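Local coordinates for protein inositol-3-phosphate synthase (Caenorhabditis elegans, PDB 1VKO) that is a four-chain member of the myo-inositol-1-phosphate synthase family, built round a Rossmann-type domain that holds nicotinamide-adenine-dinucleotide, at residues A[42-47]-A[63-68]; A[143-148]-A[511-516]. All blocks are in the same frame, centred on the assembly; numbering follows the deposited sequence.

Contact 1: residues A[42-47]-A[63-68]; sequences RFTYRK and EHDYSF
Phe43, Tyr45, His64, Tyr66 and Phe68 line one face of a long antiparallel beta hairpin, residues 42-47 of strand 38-53 against residues 63-68 of strand 56-71. On this face Phe43 and Phe68 lie side by side and point the same way: Phe43 CB sits at the edge of the Phe68 ring, near its plane, 3.4 Å from CE2. Tyr45 and Tyr66 run alongside each other likewise, with Tyr45 CB at the edge of the Tyr66 ring, 3.8 Å from CD1. Phe43 and Tyr66 form a hydrogen-bonded pair, Phe43 N to Tyr66 O at 2.8 Å and Tyr66 N to Phe43 O at 2.6 Å; Tyr45 and His64 form the next. Phe43 and Phe68 also rest on Ala511 of helix 498-513, while Tyr66 OH is hydrogen-bonded to Thr527 OG1 of the second subunit. The other face carries Arg42, Thr44, Arg46, Glu63, Asp65 and Ser67. There Asp65 OD2 is salt-bridged to Lys533 of the second subunit. Thr44 OG1, anti to its carbonyl carbon (chi1 -72°), donates to Asp65 OD1 at 3.0 Å, from well above the carboxylate plane.

Contact 2: residues A[143-148]-A[511-516]; sequences KDIVPI and ALAGFP
Leu512, Ala513 and Phe515, at and just after the C-terminal end of helix 498-513, pack against Ile145 and Val146 in the loop that leads from strand 136-141 into strand 154-159, an outer strand of the parallel Rossmann-type sheet. Ala511, in the last turn of the helix, turns its methyl away from the loop, and its carbonyl O accepts a hydrogen bond from Ser41 OG. Leu512 points toward the loop and touches it through the root of its side chain: CB lies 3.8 Å from Val146 CG1, the two side chains meeting at a slant, while Leu512 also packs on Phe68 and Thr70 of strand 56-71. Ala513 is the meeting point of both loop residues. Its CB is 3.6 Å from Ile145 CG2 and 3.8 Å from Val146 CG1, and it also sits 3.4 Å from Ile145 O, so the one methyl group abuts two branched side chains and a backbone carbonyl, all on its loop side. Ile145 CG2 is anti to its backbone N (chi1 -63°, measured to CG1), and this branch does the touching. Gly514 then leaves the helical conformation with a positive phi of 115°. After this turn Phe515 comes back to the loop. Its CG stands between the backbone N and the carbonyl carbon (chi1 45°), and the end of the ring approaches the loop more closely than its root; Phe515 also packs on Leu25 and Val27 of strand 24-27 and on Val59 of the second subunit. Val146, for its part, also packs on Leu457 of helix 440-458. Ile145 CG2 meets the far end of the Phe515 ring obliquely, with both CE1 and CZ at 4.1 Å.

In the fold
The hairpin of contact 1 packs on the helix end that contact 2 contains; the centres of the two contacts are 16 Å apart. Contact 1 is only partly buried, a sheet pairing held by backbone hydrogen bonds, with an aromatic face and a polar one, the latter tied to the second subunit through Asp65 and its Lys533. Contact 2 is buried and rests mainly on apolar contacts. They meet directly: Phe68 CG is 3.7 Å from Leu512 CD2, and Phe43 CD1 is 3.8 Å from Pro516 CG. The hairpin's aromatic face thus packs on the same segment that meets the loop, Leu512 touching both, and both contacts reach the second subunit.

Contact 1: residues A[42-47]-A[63-68]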
# COMPACT_ATOMS: atom_id res chain seq x y z
N ARG A 42 -42.65 24.92 11.04
CA ARG A 42 -42.30 25.12 12.45
C ARG A 42 -41.55 23.90 12.92
O ARG A 42 -42.02 22.78 12.76
CB ARG A 42 -43.56 25.42 13.31
CG ARG A 42 -43.48 25.04 14.81
CD ARG A 42 -44.79 25.29 15.59
NE ARG A 42 -46.01 25.25 14.75
CZ ARG A 42 -46.62 26.32 14.21
NH1 ARG A 42 -46.15 27.55 14.41
NH2 ARG A 42 -47.71 26.17 13.46
N PHE A 43 -40.36 24.13 13.46
CA PHE A 43 -39.49 23.07 13.96
C PHE A 43 -39.16 23.35 15.43
O PHE A 43 -38.75 24.45 15.76
CB PHE A 43 -38.22 23.02 13.11
CG PHE A 43 -37.13 22.15 13.68
CD1 PHE A 43 -37.29 20.76 13.76
CD2 PHE A 43 -35.94 22.72 14.12
CE1 PHE A 43 -36.27 19.96 14.28
CE2 PHE A 43 -34.93 21.93 14.64
CZ PHE A 43 -35.10 20.54 14.72
N THR A 44 -39.37 22.36 16.30
CA THR A 44 -39.02 22.48 17.71
C THR A 44 -37.62 21.92 17.93
O THR A 44 -37.40 20.71 17.83
CB THR A 44 -40.08 21.73 18.56
OG1 THR A 44 -41.32 22.48 18.56
CG2 THR A 44 -39.68 21.68 20.02
N TYR A 45 -36.65 22.81 18.20
CA TYR A 45 -35.22 22.44 18.32
C TYR A 45 -34.79 22.00 19.75
O TYR A 45 -34.92 22.76 20.71
CB TYR A 45 -34.34 23.57 17.77
CG TYR A 45 -32.83 23.38 17.92
CD1 TYR A 45 -32.17 22.32 17.28
CD2 TYR A 45 -32.06 24.27 18.69
CE1 TYR A 45 -30.80 22.13 17.41
CE2 TYR A 45 -30.66 24.09 18.83
CZ TYR A 45 -30.05 23.02 18.17
OH TYR A 45 -28.70 22.82 18.27
N ARG A 46 -34.28 20.78 19.87
CA ARG A 46 -33.86 20.27 21.18
C ARG A 46 -32.43 20.63 21.50
O ARG A 46 -31.51 20.11 20.88
CB ARG A 46 -34.01 18.75 21.24
CG ARG A 46 -35.40 18.17 20.99
CD ARG A 46 -35.50 16.76 21.53
NE ARG A 46 -36.53 15.93 20.93
CZ ARG A 46 -36.32 15.00 20.00
NH1 ARG A 46 -35.10 14.80 19.49
NH2 ARG A 46 -37.34 14.30 19.54
N LYS A 47 -32.22 21.48 22.50
CA LYS A 47 -30.86 21.95 22.85
C LYS A 47 -30.61 21.81 24.33
O LYS A 47 -31.45 22.17 25.14
CB LYS A 47 -30.64 23.41 22.42
CG LYS A 47 -29.29 23.96 22.85
CD LYS A 47 -28.98 25.32 22.25
CE LYS A 47 -27.99 26.10 23.13
NZ LYS A 47 -26.66 25.45 23.39
N GLU A 63 -36.43 23.55 24.70
CA GLU A 63 -36.92 23.51 23.32
C GLU A 63 -37.03 24.89 22.71
O GLU A 63 -37.41 25.83 23.40
CB GLU A 63 -38.28 22.82 23.20
CG GLU A 63 -38.54 21.68 24.18
CD GLU A 63 -39.59 20.71 23.66
OE1 GLU A 63 -39.21 19.82 22.87
OE2 GLU A 63 -40.79 20.84 24.04
N HIS A 64 -36.72 25.00 21.42
CA HIS A 64 -36.68 26.29 20.70
C HIS A 64 -37.47 26.23 19.38
O HIS A 64 -37.02 25.65 18.39
CB HIS A 64 -35.23 26.72 20.44
CG HIS A 64 -34.40 26.86 21.68
ND1 HIS A 64 -33.90 25.78 22.38
CD2 HIS A 64 -33.95 27.96 22.32
CE1 HIS A 64 -33.20 26.21 23.41
NE2 HIS A 64 -33.21 27.53 23.40
N ASP A 65 -38.66 26.82 19.36
CA ASP A 65 -39.48 26.70 18.17
C ASP A 65 -38.94 27.60 17.07
O ASP A 65 -38.86 28.81 17.24
CB ASP A 65 -40.95 27.00 18.48
CG ASP A 65 -41.54 26.00 19.48
OD1 ASP A 65 -40.78 25.13 19.95
OD2 ASP A 65 -42.74 26.01 19.84
N TYR A 66 -38.52 27.00 15.97
CA TYR A 66 -38.10 27.77 14.81
C TYR A 66 -39.28 27.84 13.85
O TYR A 66 -40.01 26.87 13.72
CB TYR A 66 -36.89 27.09 14.13
CG TYR A 66 -35.54 27.49 14.68
CD1 TYR A 66 -34.95 26.77 15.72
CD2 TYR A 66 -34.84 28.57 14.16
CE1 TYR A 66 -33.70 27.13 16.23
CE2 TYR A 66 -33.58 28.94 14.67
CZ TYR A 66 -33.02 28.20 15.71
OH TYR A 66 -31.78 28.54 16.22
N SER A 67 -39.49 28.97 13.19
CA SER A 67 -40.50 29.03 12.15
C SER A 67 -39.80 29.34 10.84
O SER A 67 -39.29 30.43 10.67
CB SER A 67 -41.57 30.08 12.46
OG SER A 67 -42.65 29.98 11.55
N PHE A 68 -39.72 28.37 9.93
CA PHE A 68 -38.98 28.55 8.68
C PHE A 68 -39.91 28.95 7.57
O PHE A 68 -41.06 28.48 7.51
CB PHE A 68 -38.22 27.28 8.24
CG PHE A 68 -37.28 26.72 9.27
CD1 PHE A 68 -36.11 27.38 9.60
CD2 PHE A 68 -37.57 25.54 9.91
CE1 PHE A 68 -35.25 26.86 10.57
CE2 PHE A 68 -36.70 25.01 10.88
CZ PHE A 68 -35.55 25.67 11.21

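Contact 2: residues A[143-148]-A[511-516]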
# COMPACT_ATOMS: atom_id res chain seq x y z
N LYS A 143 -32.38 15.75 -3.35
CA LYS A 143 -32.97 16.84 -4.14
C LYS A 143 -34.49 16.79 -4.14
O LYS A 143 -35.13 17.71 -4.61
CB LYS A 143 -32.42 16.84 -5.57
CG LYS A 143 -32.68 15.54 -6.34
CD LYS A 143 -31.71 15.42 -7.49
CE LYS A 143 -31.82 14.09 -8.15
NZ LYS A 143 -33.12 14.12 -8.86
N ASP A 144 -35.05 15.71 -3.59
CA ASP A 144 -36.49 15.56 -3.45
C ASP A 144 -37.06 16.19 -2.16
O ASP A 144 -38.27 16.31 -2.01
CB ASP A 144 -36.85 14.08 -3.49
CG ASP A 144 -36.68 13.46 -4.87
OD1 ASP A 144 -36.19 14.13 -5.79
OD2 ASP A 144 -36.99 12.29 -5.13
N ILE A 145 -36.20 16.57 -1.22
CA ILE A 145 -36.65 17.05 0.07
C ILE A 145 -37.14 18.51 0.02
O ILE A 145 -38.31 18.76 0.23
CB ILE A 145 -35.58 16.82 1.14
CG1 ILE A 145 -35.34 15.32 1.30
CG2 ILE A 145 -36.00 17.42 2.46
CD1 ILE A 145 -34.09 15.02 2.18
N VAL A 146 -36.23 19.46 -0.24
CA VAL A 146 -36.65 20.80 -0.66
C VAL A 146 -36.14 21.03 -2.09
O VAL A 146 -35.07 20.56 -2.45
CB VAL A 146 -36.27 21.96 0.33
CG1 VAL A 146 -36.96 21.80 1.66
CG2 VAL A 146 -34.80 22.06 0.54
N PRO A 147 -36.96 21.66 -2.93
CA PRO A 147 -36.58 21.89 -4.32
C PRO A 147 -35.27 22.67 -4.43
O PRO A 147 -35.09 23.69 -3.76
CB PRO A 147 -37.76 22.71 -4.89
CG PRO A 147 -38.95 22.34 -4.01
CD PRO A 147 -38.33 22.12 -2.64
N ILE A 148 -34.33 22.15 -5.23
CA ILE A 148 -33.03 22.80 -5.43
C ILE A 148 -32.67 22.78 -6.91
O ILE A 148 -33.26 22.05 -7.66
CB ILE A 148 -31.91 22.12 -4.60
CG1 ILE A 148 -31.81 20.62 -4.94
CG2 ILE A 148 -32.11 22.37 -3.11
CD1 ILE A 148 -30.65 19.89 -4.32
N ALA A 511 -36.09 19.39 8.26
CA ALA A 511 -36.76 20.44 9.06
C ALA A 511 -37.47 21.51 8.22
O ALA A 511 -38.63 21.86 8.49
CB ALA A 511 -35.77 21.10 10.02
N LEU A 512 -36.77 22.03 7.20
CA LEU A 512 -37.41 22.91 6.20
C LEU A 512 -38.64 22.27 5.55
O LEU A 512 -39.69 22.91 5.49
CB LEU A 512 -36.43 23.36 5.11
CG LEU A 512 -35.19 24.08 5.64
CD1 LEU A 512 -34.12 24.20 4.57
CD2 LEU A 512 -35.51 25.44 6.23
N ALA A 513 -38.50 21.02 5.09
CA ALA A 513 -39.56 20.32 4.33
C ALA A 513 -40.73 19.84 5.16
O ALA A 513 -41.81 19.59 4.60
CB ALA A 513 -39.00 19.15 3.54
N GLY A 514 -40.51 19.69 6.47
CA GLY A 514 -41.56 19.37 7.44
C GLY A 514 -41.45 18.02 8.12
O GLY A 514 -42.26 17.67 8.98
N PHE A 515 -40.43 17.24 7.76
CA PHE A 515 -40.34 15.87 8.28
C PHE A 515 -38.97 15.45 8.84
O PHE A 515 -38.35 14.53 8.30
CB PHE A 515 -40.87 14.85 7.26
CG PHE A 515 -40.39 15.07 5.84
CD1 PHE A 515 -39.11 14.68 5.46
CD2 PHE A 515 -41.24 15.61 4.88
CE1 PHE A 515 -38.67 14.84 4.16
CE2 PHE A 515 -40.80 15.79 3.56
CZ PHE A 515 -39.51 15.39 3.20
N PRO A 516 -38.50 16.12 9.90
CA PRO A 516 -37.29 15.69 10.58
C PRO A 516 -37.69 14.60 11.51
O PRO A 516 -38.86 14.50 11.78
CB PRO A 516 -36.86 16.94 11.39
CG PRO A 516 -38.15 17.81 11.52
CD PRO A 516 -39.10 17.33 10.50